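Local coordinates for protein putative acyl-CoA N-acyltransferase (Klebsiella pneumoniae subsp. pneumoniae, PDB 3LOD) that probably transfers an acyl group from acyl-CoA to an acceptor, as a putative N-acyltransferase of the GNAT family, at residues 79-82 against 83-86. Sequence-based numbering, arbitrary orientation.
Sequences RVYI and DPQH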
loop_
_atom_site.group_PDB
_atom_site.type_symbol
_atom_site.label_atom_id
_atom_site.label_comp_id
_atom_site.label_asym_id
_atom_site.label_seq_id
_atom_site.Cartn_x
_atom_site.Cartn_y
_atom_site.Cartn_z
ATOM N N ARG A 79 1.160 4.066 1.367
ATOM C CA ARG A 79 0.794 3.911 2.759
ATOM C C ARG A 79 0.608 2.501 3.190
ATOM O O ARG A 79 -0.280 2.238 3.986
ATOM C CB ARG A 79 -0.467 4.697 3.130
ATOM C CG ARG A 79 -0.508 6.180 2.748
ATOM C CD ARG A 79 0.786 6.924 3.020
ATOM N NE ARG A 79 0.553 8.202 3.666
ATOM C CZ ARG A 79 1.420 8.711 4.528
ATOM N NH1 ARG A 79 1.162 9.879 5.141
ATOM N NH2 ARG A 79 2.540 8.014 4.797
ATOM N N VAL A 80 1.458 1.603 2.728
ATOM C CA VAL A 80 1.442 0.201 3.136
ATOM C C VAL A 80 2.300 -0.032 4.364
ATOM O O VAL A 80 3.492 0.332 4.390
ATOM C CB VAL A 80 1.980 -0.684 1.961
ATOM C CG1 VAL A 80 2.044 -2.170 2.339
ATOM C CG2 VAL A 80 1.080 -0.479 0.780
ATOM N N TYR A 81 1.760 -0.698 5.370
ATOM C CA TYR A 81 2.518 -0.956 6.601
ATOM C C TYR A 81 1.873 -2.133 7.281
ATOM O O TYR A 81 0.626 -2.257 7.240
ATOM C CB TYR A 81 2.334 0.224 7.502
ATOM C CG TYR A 81 2.946 0.107 8.886
ATOM C CD1 TYR A 81 4.353 0.258 9.085
ATOM C CD2 TYR A 81 2.128 -0.064 10.019
ATOM C CE1 TYR A 81 4.912 0.213 10.407
ATOM C CE2 TYR A 81 2.675 -0.104 11.330
ATOM C CZ TYR A 81 4.072 0.033 11.500
ATOM O OH TYR A 81 4.636 0.013 12.758
ATOM N N ILE A 82 2.693 -2.971 7.916
ATOM C CA ILE A 82 2.245 -4.079 8.780
ATOM C C ILE A 82 2.961 -3.896 10.103
ATOM O O ILE A 82 4.212 -3.792 10.130
ATOM C CB ILE A 82 2.759 -5.432 8.250
ATOM C CG1 ILE A 82 2.316 -5.703 6.810
ATOM C CG2 ILE A 82 2.452 -6.556 9.242
ATOM C CD1 ILE A 82 0.801 -5.674 6.584
ATOM N N ASP A 83 2.188 -3.836 11.196
ATOM C CA ASP A 83 2.758 -3.783 12.520
ATOM C C ASP A 83 3.769 -4.887 12.769
ATOM O O ASP A 83 3.411 -6.059 12.712
ATOM C CB ASP A 83 1.684 -3.982 13.554
ATOM C CG ASP A 83 2.252 -3.950 14.952
ATOM O OD1 ASP A 83 2.509 -2.824 15.424
ATOM O OD2 ASP A 83 2.501 -5.024 15.555
ATOM N N PRO A 84 5.005 -4.520 13.133
ATOM C CA PRO A 84 6.161 -5.378 13.445
ATOM C C PRO A 84 5.874 -6.725 14.154
ATOM O O PRO A 84 6.590 -7.743 13.930
ATOM C CB PRO A 84 7.004 -4.473 14.353
ATOM C CG PRO A 84 6.828 -3.137 13.651
ATOM C CD PRO A 84 5.325 -3.110 13.394
ATOM N N GLN A 85 4.852 -6.751 14.994
ATOM C CA GLN A 85 4.600 -7.973 15.741
ATOM C C GLN A 85 3.844 -8.974 14.907
ATOM O O GLN A 85 3.703 -10.126 15.335
ATOM C CB GLN A 85 3.783 -7.694 16.963
ATOM C CG GLN A 85 4.505 -7.011 18.067
ATOM C CD GLN A 85 3.480 -6.574 19.104
ATOM O OE1 GLN A 85 3.242 -7.270 20.113
ATOM N NE2 GLN A 85 2.801 -5.446 18.818
ATOM N N HIS A 86 3.385 -8.559 13.726
ATOM C CA HIS A 86 2.584 -9.434 12.890
ATOM C C HIS A 86 3.264 -9.865 11.594
ATOM O O HIS A 86 2.718 -10.661 10.814
ATOM C CB HIS A 86 1.192 -8.848 12.698
ATOM C CG HIS A 86 0.407 -8.826 13.968
ATOM N ND1 HIS A 86 0.566 -7.843 14.925
ATOM C CD2 HIS A 86 -0.462 -9.729 14.494
ATOM C CE1 HIS A 86 -0.226 -8.100 15.948
ATOM N NE2 HIS A 86 -0.864 -9.239 15.709
HETATM O O HOH W 1 2.720 -0.350 14.608
#
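The phenol of Tyr-81 reaches forward along the chain to Pro-84. Its OH lies 3.3 Å from Pro-84 CD, and the two side chains cross at about a right angle. CG of Tyr-81 is anti to the backbone N (chi1 175°), beside its own carbonyl carbon, which brings CE2 to 3.8 Å from Asp-83 N. A water in the ring plane joins Tyr-81 to Asp-83. It is 2.7 Å from Tyr-81 OH and donates to Asp-83 OD1 at 2.6 Å.

The other oxygen, Asp-83 OD2, accepts from Gln-85 N, two residues on, at 3.0 Å: an Asx turn. The N-H comes from above the carboxylate plane. Weak hydrogen bonds from Gln-85 NE2 and His-86 ND1 reach the same oxygen. Both oxygens are thus engaged, which should limit rotation. A type I turn runs from Asp-83 to His-86, with His-86 N hydrogen-bonded to Asp-83 O. Ile-82 CG2 lies 3.6 Å from Asp-83 O and only loosely approaches His-86 CB.

Strand 74-82, this loop and helix 91-104 probably match the GNAT segment that binds acyl-CoA pyrophosphate in relatives. Tyr-81 packs on helix 14-26, and backbone hydrogen bonds tie Tyr-81 and Asp-83 to strand 61-69.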